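Local coordinates for uncharacterized protein (Eubacterium siraeum, PDB 4NZK) that is of unknown function but belongs to the DHHW family of the SGNH hydrolase clan and so may act on ester-linked groups, at residues M105-A110 with Y171-A176; F331-F336 with E344-N349; N131-K136 with F336-E341; T262-D267 with A293-F298. One frame throughout, in Å; residues are numbered along the deposited sequence. Where two conformers were deposited one is given.

Contact 1 (M105-A110 with Y171-A176)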
loop_
_atom_site.group_PDB
_atom_site.type_symbol
_atom_site.label_atom_id
_atom_site.label_comp_id
_atom_site.label_asym_id
_atom_site.label_seq_id
_atom_site.Cartn_x
_atom_site.Cartn_y
_atom_site.Cartn_z
HETATM N N MSE A 105 7.081 4.996 4.188
HETATM C CA MSE A 105 5.685 5.421 4.436
HETATM C C MSE A 105 4.882 4.252 4.935
HETATM O O MSE A 105 4.392 3.429 4.159
HETATM C CB MSE A 105 5.088 6.099 3.189
HETATM C CG MSE A 105 3.725 6.743 3.575
HETATM SE SE MSE A 105 2.997 7.841 2.141
HETATM C CE MSE A 105 2.915 6.498 0.784
ATOM N N VAL A 106 4.791 4.156 6.259
ATOM C CA VAL A 106 4.022 3.136 6.927
ATOM C C VAL A 106 2.670 3.728 7.256
ATOM O O VAL A 106 2.587 4.801 7.864
ATOM C CB VAL A 106 4.731 2.584 8.195
ATOM C CG1 VAL A 106 3.843 1.556 8.895
ATOM C CG2 VAL A 106 6.071 1.956 7.813
ATOM N N VAL A 107 1.620 3.027 6.864
ATOM C CA VAL A 107 0.267 3.584 7.003
ATOM C C VAL A 107 -0.605 2.677 7.868
ATOM O O VAL A 107 -0.407 1.476 7.915
ATOM C CB VAL A 107 -0.408 3.809 5.640
ATOM C CG1 VAL A 107 0.318 4.908 4.858
ATOM C CG2 VAL A 107 -0.493 2.532 4.808
ATOM N N PRO A 108 -1.579 3.276 8.557
ATOM C CA PRO A 108 -2.443 2.497 9.412
ATOM C C PRO A 108 -3.553 1.848 8.603
ATOM O O PRO A 108 -3.764 2.187 7.452
ATOM C CB PRO A 108 -3.047 3.544 10.323
ATOM C CG PRO A 108 -3.129 4.735 9.467
ATOM C CD PRO A 108 -1.904 4.718 8.604
ATOM N N THR A 109 -4.229 0.902 9.241
ATOM C CA THR A 109 -5.469 0.355 8.759
ATOM C C THR A 109 -6.624 1.172 9.360
ATOM O O THR A 109 -6.406 2.133 10.138
ATOM C CB THR A 109 -5.570 -1.126 9.108
ATOM O OG1 THR A 109 -5.450 -1.273 10.530
ATOM C CG2 THR A 109 -4.474 -1.931 8.401
ATOM N N ALA A 110 -7.846 0.838 8.968
ATOM C CA ALA A 110 -8.989 1.691 9.280
ATOM C C ALA A 110 -9.209 1.946 10.757
ATOM O O ALA A 110 -9.748 2.971 11.133
ATOM C CB ALA A 110 -10.267 1.148 8.646
ATOM N N TYR A 171 -4.452 7.576 -2.663
ATOM C CA TYR A 171 -4.102 8.840 -3.300
ATOM C C TYR A 171 -3.543 9.838 -2.313
ATOM O O TYR A 171 -2.538 10.515 -2.605
ATOM C CB TYR A 171 -5.338 9.458 -3.978
ATOM C CG TYR A 171 -5.125 10.834 -4.526
ATOM C CD1 TYR A 171 -4.434 11.031 -5.730
ATOM C CD2 TYR A 171 -5.540 11.950 -3.828
ATOM C CE1 TYR A 171 -4.213 12.319 -6.245
ATOM C CE2 TYR A 171 -5.335 13.253 -4.344
ATOM C CZ TYR A 171 -4.658 13.427 -5.540
ATOM O OH TYR A 171 -4.486 14.708 -6.083
ATOM N N TYR A 172 -4.189 9.988 -1.154
ATOM C CA TYR A 172 -3.661 10.949 -0.176
ATOM C C TYR A 172 -2.276 10.579 0.342
ATOM O O TYR A 172 -1.459 11.458 0.615
ATOM C CB TYR A 172 -4.619 11.160 0.959
ATOM C CG TYR A 172 -5.855 11.926 0.540
ATOM C CD1 TYR A 172 -5.762 13.210 0.012
ATOM C CD2 TYR A 172 -7.111 11.369 0.651
ATOM C CE1 TYR A 172 -6.908 13.909 -0.401
ATOM C CE2 TYR A 172 -8.245 12.051 0.250
ATOM C CZ TYR A 172 -8.148 13.331 -0.257
ATOM O OH TYR A 172 -9.290 14.043 -0.610
ATOM N N ALA A 173 -2.006 9.287 0.500
ATOM C CA ALA A 173 -0.688 8.844 0.906
ATOM C C ALA A 173 0.313 9.063 -0.219
ATOM O O ALA A 173 1.414 9.610 0.022
ATOM C CB ALA A 173 -0.733 7.404 1.357
ATOM N N ALA A 174 -0.076 8.730 -1.454
ATOM C CA ALA A 174 0.788 8.966 -2.609
ATOM C C ALA A 174 1.105 10.448 -2.723
ATOM O O ALA A 174 2.241 10.846 -3.027
ATOM C CB ALA A 174 0.159 8.443 -3.892
ATOM N N LYS A 175 0.090 11.275 -2.499
ATOM C CA LYS A 175 0.279 12.722 -2.559
ATOM C C LYS A 175 1.311 13.208 -1.548
ATOM O O LYS A 175 2.160 14.037 -1.865
ATOM C CB LYS A 175 -1.069 13.402 -2.317
ATOM C CG LYS A 175 -0.999 14.925 -2.285
ATOM C CD LYS A 175 -2.373 15.588 -2.252
ATOM C CE LYS A 175 -2.244 17.106 -2.191
ATOM N NZ LYS A 175 -3.533 17.705 -2.554
ATOM N N ALA A 176 1.264 12.652 -0.347
ATOM C CA ALA A 176 2.219 13.057 0.684
ATOM C C ALA A 176 3.651 12.688 0.263
ATOM O O ALA A 176 4.593 13.452 0.474
ATOM C CB ALA A 176 1.896 12.391 2.001
#
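The flat group that Met-105, a selenomethionine, meets across this contact is the peptide carbonyl of Ala-173. On the same helix Tyr-172 carries Tyr-171 CD2 over one face near the rim, 4.0 Å above the plane, and stacks with His-152, while Tyr-171 makes an edge-to-face pair with Phe-297. The contact is strand-on-helix packing of an alpha/beta fold: strand 101-107 of the central sheet lies against helix 167-180, which follows the DHHW sequence that names the family. The two local axes run nearly antiparallel, at 156°, and approach to 10.4 Å. That spacing is bridged by a long side chain on one side and a methyl on the other. Met-105 has CG anti to its own backbone N (chi1 -170°) and stays extended through chi2, so the selenium reaches the helix; the bend at chi3 then lays CE 3.8 Å from Ala-173 CB. Val-107, two residues on along the strand, adds only a loose approach of CG1 to the same CB at 4.4 Å. Met-105 SE sits 3.2 Å from Ala-173 O, almost in line with the CG-SE bond (CG-SE···O about 172°), consistent with a weak chalcogen contact.

Contact 2 (F331-F336 with E344-N349)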
loop_
_atom_site.group_PDB
_atom_site.type_symbol
_atom_site.label_atom_id
_atom_site.label_comp_id
_atom_site.label_asym_id
_atom_site.label_seq_id
_atom_site.Cartn_x
_atom_site.Cartn_y
_atom_site.Cartn_z
ATOM N N PHE A 331 9.624 2.417 0.495
ATOM C CA PHE A 331 9.113 1.301 1.271
ATOM C C PHE A 331 7.764 1.758 1.834
ATOM O O PHE A 331 7.682 2.799 2.540
ATOM C CB PHE A 331 10.024 0.984 2.444
ATOM C CG PHE A 331 11.277 0.280 2.044
ATOM C CD1 PHE A 331 12.387 0.991 1.651
ATOM C CD2 PHE A 331 11.320 -1.093 1.999
ATOM C CE1 PHE A 331 13.559 0.338 1.285
ATOM C CE2 PHE A 331 12.476 -1.761 1.611
ATOM C CZ PHE A 331 13.587 -1.035 1.249
ATOM N N THR A 332 6.716 1.016 1.492
ATOM C CA THR A 332 5.398 1.383 1.946
ATOM C C THR A 332 4.579 0.147 2.229
ATOM O O THR A 332 4.567 -0.797 1.455
ATOM C CB THR A 332 4.731 2.344 0.948
ATOM O OG1 THR A 332 3.474 2.815 1.499
ATOM C CG2 THR A 332 4.493 1.729 -0.401
HETATM N N MSE A 333 3.899 0.182 3.372
HETATM C CA MSE A 333 3.124 -0.950 3.840
HETATM C C MSE A 333 2.295 -0.546 5.010
HETATM O O MSE A 333 2.484 0.537 5.568
HETATM C CB MSE A 333 4.044 -2.098 4.243
HETATM C CG MSE A 333 5.173 -1.753 5.224
HETATM SE SE MSE A 333 6.255 -3.430 5.257
HETATM C CE MSE A 333 7.238 -2.601 3.763
ATOM N N CYS A 334 1.358 -1.397 5.403
ATOM C CA CYS A 334 0.568 -1.105 6.589
ATOM C C CYS A 334 1.357 -1.468 7.847
ATOM O O CYS A 334 2.347 -2.184 7.822
ATOM C CB CYS A 334 -0.779 -1.819 6.551
ATOM S SG CYS A 334 -0.650 -3.589 6.920
ATOM N N THR A 335 0.865 -0.974 8.968
ATOM C CA THR A 335 1.525 -1.177 10.245
ATOM C C THR A 335 1.694 -2.644 10.586
ATOM O O THR A 335 2.738 -3.051 11.059
ATOM C CB THR A 335 0.781 -0.472 11.371
ATOM O OG1 THR A 335 -0.629 -0.659 11.168
ATOM C CG2 THR A 335 1.140 1.026 11.414
ATOM N N PHE A 336 0.661 -3.449 10.357
ATOM C CA PHE A 336 0.766 -4.864 10.689
ATOM C C PHE A 336 1.952 -5.516 9.959
ATOM O O PHE A 336 2.641 -6.375 10.483
ATOM C CB PHE A 336 -0.495 -5.593 10.280
ATOM C CG PHE A 336 -1.708 -5.278 11.099
ATOM C CD1 PHE A 336 -2.015 -6.035 12.236
ATOM C CD2 PHE A 336 -2.605 -4.306 10.701
ATOM C CE1 PHE A 336 -3.164 -5.786 12.975
ATOM C CE2 PHE A 336 -3.756 -4.071 11.430
ATOM C CZ PHE A 336 -4.051 -4.821 12.554
ATOM N N GLU A 344 10.128 -9.152 7.741
ATOM C CA GLU A 344 11.290 -10.035 7.646
ATOM C C GLU A 344 11.640 -10.328 6.194
ATOM O O GLU A 344 12.775 -10.735 5.891
ATOM C CB GLU A 344 11.064 -11.334 8.423
ATOM C CG GLU A 344 10.799 -11.100 9.911
ATOM C CD GLU A 344 11.884 -10.260 10.607
ATOM O OE1 GLU A 344 13.090 -10.524 10.386
ATOM O OE2 GLU A 344 11.551 -9.315 11.366
ATOM N N GLY A 345 10.695 -10.097 5.278
ATOM C CA GLY A 345 10.986 -10.279 3.856
ATOM C C GLY A 345 12.046 -9.322 3.344
ATOM O O GLY A 345 12.750 -9.586 2.345
ATOM N N ILE A 346 12.167 -8.185 4.002
ATOM C CA ILE A 346 13.182 -7.244 3.602
ATOM C C ILE A 346 14.549 -7.907 3.840
ATOM O O ILE A 346 15.408 -7.860 2.973
ATOM C CB ILE A 346 13.030 -5.892 4.303
ATOM C CG1 ILE A 346 11.636 -5.299 3.980
ATOM C CG2 ILE A 346 14.160 -4.946 3.886
ATOM C CD1 ILE A 346 11.242 -4.095 4.846
ATOM N N LYS A 347 14.732 -8.509 5.012
ATOM C CA LYS A 347 16.000 -9.159 5.350
ATOM C C LYS A 347 16.189 -10.415 4.513
ATOM O O LYS A 347 17.226 -10.600 3.899
ATOM C CB LYS A 347 16.031 -9.514 6.837
ATOM C CG LYS A 347 17.289 -10.265 7.225
ATOM C CD LYS A 347 17.311 -10.701 8.669
ATOM C CE LYS A 347 18.593 -11.503 8.906
ATOM N NZ LYS A 347 18.803 -11.883 10.331
ATOM N N ASN A 348 15.146 -11.235 4.416
ATOM C CA ASN A 348 15.312 -12.552 3.794
ATOM C C ASN A 348 15.265 -12.580 2.304
ATOM O O ASN A 348 15.812 -13.507 1.682
ATOM C CB ASN A 348 14.253 -13.490 4.327
ATOM C CG ASN A 348 14.379 -13.712 5.834
ATOM O OD1 ASN A 348 15.474 -13.647 6.400
ATOM N ND2 ASN A 348 13.255 -13.939 6.481
ATOM N N ASN A 349 14.576 -11.598 1.722
ATOM C CA ASN A 349 14.422 -11.537 0.267
ATOM C C ASN A 349 15.210 -10.382 -0.346
ATOM O O ASN A 349 16.016 -10.584 -1.226
ATOM C CB ASN A 349 12.940 -11.465 -0.114
ATOM C CG ASN A 349 12.112 -12.613 0.471
ATOM O OD1 ASN A 349 12.588 -13.748 0.595
ATOM N ND2 ASN A 349 10.862 -12.308 0.870
#
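Ile-346 gives up the largest area here, 54 Å², and its close contacts are all made by the terminal methyl CD1. Phe-331 follows with 35 Å² and Met-333, a selenomethionine, with 15 Å². With CG1 beside the backbone N (chi1 -59°) and chi2 extended, the isoleucine sends CD1 out from helix 344-350 towards strand 328-334. There it lies 4.1 Å from Phe-331 CD2 and 4.2 Å from Phe-331 CE2, approaching the ring obliquely. The second neighbour is Met-333 CE, at 4.4 Å from Ile-346 CD1 in one of the two conformers deposited for Met-333. Phe-331 and Met-333 are alternate residues of the strand, which puts both side chains on one face of the sheet with the methyl resting against both, at the notch they form. No hydrogen bond crosses, and the nearest CA pair, Phe-331 with Ile-346, is still 9.7 Å apart. Tyr-85 of helix 83-96 touches all three side chains and Phe-92 meets the Phe-331 ring edge-to-face: this is helix-on-sheet packing of the alpha/beta fold, helices 83-96 and 344-350 sharing this face of the sheet above strand 328-334 between its parallel neighbours 101-107 and 282-287.

Contact 3 (N131-K136 with F336-E341). With EDO (1,2-ethanediol), chain D.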
loop_
_atom_site.group_PDB
_atom_site.type_symbol
_atom_site.label_atom_id
_atom_site.label_comp_id
_atom_site.label_asym_id
_atom_site.label_seq_id
_atom_site.Cartn_x
_atom_site.Cartn_y
_atom_site.Cartn_z
ATOM N N ASN A 131 5.537 6.123 14.662
ATOM C CA ASN A 131 6.536 6.995 15.288
ATOM C C ASN A 131 7.798 6.241 15.682
ATOM O O ASN A 131 8.924 6.737 15.465
ATOM C CB ASN A 131 5.977 7.714 16.514
ATOM C CG ASN A 131 4.955 8.777 16.167
ATOM O OD1 ASN A 131 4.887 9.262 15.030
ATOM N ND2 ASN A 131 4.181 9.182 17.163
ATOM N N SER A 132 7.618 5.068 16.295
ATOM C CA SER A 132 8.767 4.264 16.735
ATOM C C SER A 132 9.690 3.940 15.561
ATOM O O SER A 132 10.911 4.071 15.640
ATOM C CB SER A 132 8.282 2.984 17.413
ATOM O OG SER A 132 9.385 2.123 17.695
ATOM N N ILE A 133 9.090 3.502 14.452
ATOM C CA ILE A 133 9.846 3.229 13.243
ATOM C C ILE A 133 10.587 4.499 12.772
ATOM O O ILE A 133 11.791 4.477 12.510
ATOM C CB ILE A 133 8.920 2.666 12.140
ATOM C CG1 ILE A 133 8.469 1.252 12.512
ATOM C CG2 ILE A 133 9.620 2.691 10.777
ATOM C CD1 ILE A 133 7.274 0.765 11.750
ATOM N N ALA A 134 9.863 5.618 12.677
ATOM C CA ALA A 134 10.468 6.877 12.196
ATOM C C ALA A 134 11.679 7.276 13.044
ATOM O O ALA A 134 12.699 7.707 12.513
ATOM C CB ALA A 134 9.431 8.003 12.165
ATOM N N ASN A 135 11.584 7.033 14.337
ATOM C CA ASN A 135 12.619 7.435 15.267
ATOM C C ASN A 135 13.869 6.584 15.123
ATOM O O ASN A 135 14.936 6.993 15.573
ATOM C CB ASN A 135 12.106 7.354 16.701
ATOM C CG ASN A 135 11.055 8.408 17.003
ATOM O OD1 ASN A 135 11.039 9.486 16.416
ATOM N ND2 ASN A 135 10.189 8.098 17.952
ATOM N N LYS A 136 13.742 5.396 14.536
ATOM C CA LYS A 136 14.865 4.469 14.413
ATOM C C LYS A 136 15.527 4.523 13.046
ATOM O O LYS A 136 16.571 3.862 12.818
ATOM C CB LYS A 136 14.357 3.040 14.701
ATOM C CG LYS A 136 13.985 2.831 16.155
ATOM C CD LYS A 136 13.163 1.584 16.406
ATOM C CE LYS A 136 12.855 1.369 17.886
ATOM N NZ LYS A 136 12.095 2.517 18.511
ATOM N N PHE A 336 0.661 -3.449 10.357
ATOM C CA PHE A 336 0.766 -4.864 10.689
ATOM C C PHE A 336 1.952 -5.516 9.959
ATOM O O PHE A 336 2.641 -6.375 10.483
ATOM C CB PHE A 336 -0.495 -5.593 10.280
ATOM C CG PHE A 336 -1.708 -5.278 11.099
ATOM C CD1 PHE A 336 -2.015 -6.035 12.236
ATOM C CD2 PHE A 336 -2.605 -4.306 10.701
ATOM C CE1 PHE A 336 -3.164 -5.786 12.975
ATOM C CE2 PHE A 336 -3.756 -4.071 11.430
ATOM C CZ PHE A 336 -4.051 -4.821 12.554
ATOM N N SER A 337 2.173 -5.118 8.715
ATOM C CA SER A 337 3.293 -5.664 7.952
ATOM C C SER A 337 4.631 -5.171 8.498
ATOM O O SER A 337 5.561 -5.959 8.656
ATOM C CB SER A 337 3.218 -5.286 6.485
ATOM O OG SER A 337 2.182 -5.950 5.846
ATOM N N ALA A 338 4.734 -3.870 8.796
ATOM C CA ALA A 338 6.000 -3.313 9.233
ATOM C C ALA A 338 6.417 -3.837 10.592
ATOM O O ALA A 338 7.607 -3.975 10.833
ATOM C CB ALA A 338 5.922 -1.801 9.286
ATOM N N VAL A 339 5.470 -4.099 11.495
ATOM C CA VAL A 339 5.814 -4.559 12.836
ATOM C C VAL A 339 5.849 -6.078 13.008
ATOM O O VAL A 339 6.358 -6.574 14.021
ATOM C CB VAL A 339 4.954 -3.932 13.940
ATOM C CG1 VAL A 339 4.931 -2.411 13.806
ATOM C CG2 VAL A 339 3.534 -4.499 13.957
ATOM N N GLY A 340 5.368 -6.792 12.003
ATOM C CA GLY A 340 5.190 -8.238 12.052
ATOM C C GLY A 340 6.087 -9.007 11.113
ATOM O O GLY A 340 7.161 -8.537 10.693
ATOM N N GLU A 341 5.623 -10.189 10.751
ATOM C CA GLU A 341 6.408 -11.124 9.954
ATOM C C GLU A 341 6.742 -10.626 8.539
ATOM O O GLU A 341 7.794 -10.957 7.993
ATOM C CB GLU A 341 5.694 -12.499 9.936
ATOM C CG GLU A 341 5.536 -13.085 11.345
ATOM C CD GLU A 341 5.094 -14.544 11.401
ATOM O OE1 GLU A 341 4.093 -14.911 10.749
ATOM O OE2 GLU A 341 5.740 -15.323 12.133
HETATM C C1 EDO D . 13.727 3.313 22.365
HETATM O O1 EDO D . 13.878 4.670 21.842
HETATM C C2 EDO D . 12.252 2.880 22.370
HETATM O O2 EDO D . 11.944 2.006 21.243
#
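Ile-133 and Ala-338 bring the two backbones nearest, with CA atoms 8.6 Å apart, and the isoleucine spans most of the distance. Its CG1 branch lies beside the backbone N (chi1 -70°) and continues extended, which carries CD1 to within 3.8 Å of Ala-338 CB. Val-339 CG1 stands farther off, 4.5 Å from the same Ile-133 CD1, at the margin. In the alpha/beta fold this joins helix 126-136 to the short helix 335-339 that follows strand 328-334: Ile-133 also touches Asn-104, and Ala-338 touches Val-106, both of strand 101-107. Tyr-85 of helix 83-96 reaches both Ile-133 and Ala-338. Lys-136 turns back on its own segment instead. A bend at the last torsion, chi4 59°, folds NZ back to Ser-132 OG at 2.9 Å, with a weak second bond to Ser-132 O at 3.5 Å; a 1,2-ethanediol, probably from the crystallisation liquor, takes a third through its O2, 2.8 Å from Lys-136 NZ. With a leucine in its place the ammonium would be gone, and Ser-132 OG would probably lose one of its partners and be left with the carbonyl of Asp-81.

Contact 4 (T262-D267 with A293-F298). With EDO (1,2-ethanediol), chain B.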
loop_
_atom_site.group_PDB
_atom_site.type_symbol
_atom_site.label_atom_id
_atom_site.label_comp_id
_atom_site.label_asym_id
_atom_site.label_seq_id
_atom_site.Cartn_x
_atom_site.Cartn_y
_atom_site.Cartn_z
ATOM N N THR A 262 -7.549 -5.445 -9.216
ATOM C CA THR A 262 -7.499 -4.597 -10.413
ATOM C C THR A 262 -6.071 -4.039 -10.625
ATOM O O THR A 262 -5.618 -3.877 -11.750
ATOM C CB THR A 262 -8.499 -3.437 -10.287
ATOM O OG1 THR A 262 -9.819 -3.973 -10.150
ATOM C CG2 THR A 262 -8.426 -2.511 -11.473
ATOM N N PHE A 263 -5.380 -3.719 -9.538
ATOM C CA PHE A 263 -4.017 -3.180 -9.633
ATOM C C PHE A 263 -2.988 -4.316 -9.839
ATOM O O PHE A 263 -2.621 -5.023 -8.904
ATOM C CB PHE A 263 -3.692 -2.350 -8.397
ATOM C CG PHE A 263 -4.772 -1.344 -8.083
ATOM C CD1 PHE A 263 -5.172 -0.425 -9.037
ATOM C CD2 PHE A 263 -5.433 -1.374 -6.871
ATOM C CE1 PHE A 263 -6.216 0.454 -8.764
ATOM C CE2 PHE A 263 -6.447 -0.512 -6.577
ATOM C CZ PHE A 263 -6.845 0.418 -7.524
HETATM N N MSE A 264 -2.595 -4.474 -11.090
HETATM C CA MSE A 264 -1.572 -5.405 -11.564
HETATM C C MSE A 264 -1.853 -6.874 -11.359
HETATM O O MSE A 264 -0.964 -7.716 -11.574
HETATM C CB MSE A 264 -0.235 -5.040 -10.956
HETATM C CG MSE A 264 0.081 -3.593 -11.321
HETATM SE SE MSE A 264 1.579 -2.915 -10.262
HETATM C CE MSE A 264 0.634 -2.644 -8.562
ATOM N N GLY A 265 -3.105 -7.208 -11.003
ATOM C CA GLY A 265 -3.558 -8.591 -10.929
ATOM C C GLY A 265 -3.156 -9.441 -9.744
ATOM O O GLY A 265 -3.637 -10.552 -9.588
ATOM N N GLY A 266 -2.339 -8.913 -8.861
ATOM C CA GLY A 266 -1.775 -9.743 -7.796
ATOM C C GLY A 266 -0.388 -9.282 -7.444
ATOM O O GLY A 266 0.103 -8.256 -7.993
ATOM N N ASP A 267 0.261 -10.044 -6.557
ATOM C CA ASP A 267 1.531 -9.608 -5.983
ATOM C C ASP A 267 2.787 -10.349 -6.389
ATOM O O ASP A 267 3.885 -9.809 -6.200
ATOM C CB ASP A 267 1.450 -9.648 -4.454
ATOM C CG ASP A 267 0.340 -8.782 -3.883
ATOM O OD1 ASP A 267 0.184 -7.626 -4.313
ATOM O OD2 ASP A 267 -0.358 -9.262 -2.947
ATOM N N ALA A 293 -2.275 -0.039 -4.462
ATOM C CA ALA A 293 -3.193 1.048 -4.830
ATOM C C ALA A 293 -2.535 2.403 -4.963
ATOM O O ALA A 293 -3.149 3.341 -5.467
ATOM C CB ALA A 293 -4.363 1.127 -3.855
ATOM N N GLU A 294 -1.298 2.520 -4.491
ATOM C CA GLU A 294 -0.550 3.778 -4.651
ATOM C C GLU A 294 -0.030 3.934 -6.069
ATOM O O GLU A 294 0.121 5.033 -6.546
ATOM C CB GLU A 294 0.654 3.848 -3.702
ATOM C CG GLU A 294 0.284 3.798 -2.224
ATOM C CD GLU A 294 1.489 3.775 -1.275
ATOM O OE1 GLU A 294 2.538 4.342 -1.623
ATOM O OE2 GLU A 294 1.366 3.196 -0.143
ATOM N N VAL A 295 0.236 2.818 -6.740
ATOM C CA VAL A 295 0.964 2.842 -8.022
ATOM C C VAL A 295 0.341 3.719 -9.092
ATOM O O VAL A 295 1.073 4.504 -9.726
ATOM C CB VAL A 295 1.258 1.408 -8.530
ATOM C CG1 VAL A 295 1.902 1.430 -9.903
ATOM C CG2 VAL A 295 2.177 0.688 -7.544
ATOM N N PRO A 296 -0.999 3.654 -9.275
ATOM C CA PRO A 296 -1.595 4.515 -10.300
ATOM C C PRO A 296 -1.287 6.010 -10.112
ATOM O O PRO A 296 -1.265 6.773 -11.077
ATOM C CB PRO A 296 -3.103 4.240 -10.135
ATOM C CG PRO A 296 -3.144 2.795 -9.691
ATOM C CD PRO A 296 -1.999 2.734 -8.700
ATOM N N PHE A 297 -1.065 6.414 -8.870
ATOM C CA PHE A 297 -0.844 7.832 -8.523
ATOM C C PHE A 297 0.589 8.268 -8.663
ATOM O O PHE A 297 0.892 9.417 -8.373
ATOM C CB PHE A 297 -1.357 8.093 -7.107
ATOM C CG PHE A 297 -2.772 7.630 -6.908
ATOM C CD1 PHE A 297 -3.796 8.156 -7.694
ATOM C CD2 PHE A 297 -3.086 6.654 -5.980
ATOM C CE1 PHE A 297 -5.113 7.731 -7.550
ATOM C CE2 PHE A 297 -4.385 6.219 -5.842
ATOM C CZ PHE A 297 -5.403 6.752 -6.617
ATOM N N PHE A 298 1.472 7.367 -9.104
ATOM C CA PHE A 298 2.866 7.733 -9.362
ATOM C C PHE A 298 3.197 7.922 -10.838
ATOM O O PHE A 298 4.236 8.504 -11.178
ATOM C CB PHE A 298 3.826 6.687 -8.793
ATOM C CG PHE A 298 3.717 6.493 -7.312
ATOM C CD1 PHE A 298 3.458 7.543 -6.471
ATOM C CD2 PHE A 298 3.900 5.236 -6.763
ATOM C CE1 PHE A 298 3.411 7.352 -5.096
ATOM C CE2 PHE A 298 3.833 5.040 -5.401
ATOM C CZ PHE A 298 3.589 6.089 -4.578
HETATM C C1 EDO B . 2.798 -6.164 -8.278
HETATM O O1 EDO B . 1.847 -5.914 -7.255
HETATM C C2 EDO B . 4.230 -6.343 -7.737
HETATM O O2 EDO B . 4.225 -7.102 -6.534
#
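Phe-263 sets its ring against Ala-293 and Pro-296. CG lies beside the backbone N (chi1 -50°), and CB merely aims the ring at 293-298. Beyond CG, one and the same side of the ring plane meets both partners. Near the CD2-CE2 bond, CD2 lies 3.9 Å from Ala-293 CA and CE2 meets Ala-293 CB at 3.8 Å. Pro-296 CG comes in obliquely, 3.9 Å from CD1 and 4.0 Å from CE1, the proline crossing the phenyl at about a right angle. The ring face receives Ala-293 CA in a CH-pi contact, 4.2 Å from the centroid and 26° off the normal. An alanine at Phe-263 would remove the ring, and is likely to leave a gap beside Ala-293 and Pro-296 with the CH-pi contact lost. Next along, Met-264, a selenomethionine, bends at chi3 and in one of its two deposited conformers brings CE 3.8 Å from Val-295 CG2. A 1,2-ethanediol, probably from the crystallisation liquor, donates to Gly-266 O and Asp-267 O, while Asp-267 forms salt bridges with Lys-287 and Arg-311. Segment 293-298 belongs to the connection between neighbouring parallel strands 282-287 and 304-309, where irregular helical turns replace the helix of a classical beta-alpha-beta crossover.

In the fold
All four contacts are mainly apolar, with no hydrogen bond across; 1, 2 and 4 are wholly buried, whereas contact 3 has the partly exposed Val-339 at its margin. Contact 1 is the most central, about 7 Å from the chain centre to its own, and contact 3 the most peripheral, at about 15 Å. Contacts 1 and 2 use neighbouring strands, 101-107 and 328-334, tied where Met-105 N meets Phe-331 O at 2.8 Å. Contacts 2 and 3 share helix 335-339 and lie on the sheet face opposite helix 167-180. Contact 4 is loop against loop, meeting contact 1 through Phe-297 and Phe-298 on Ala-174. Polar ties cross between contacts instead: Thr-332 OG1 probably bonds both Met-105 O and Glu-294 OE2.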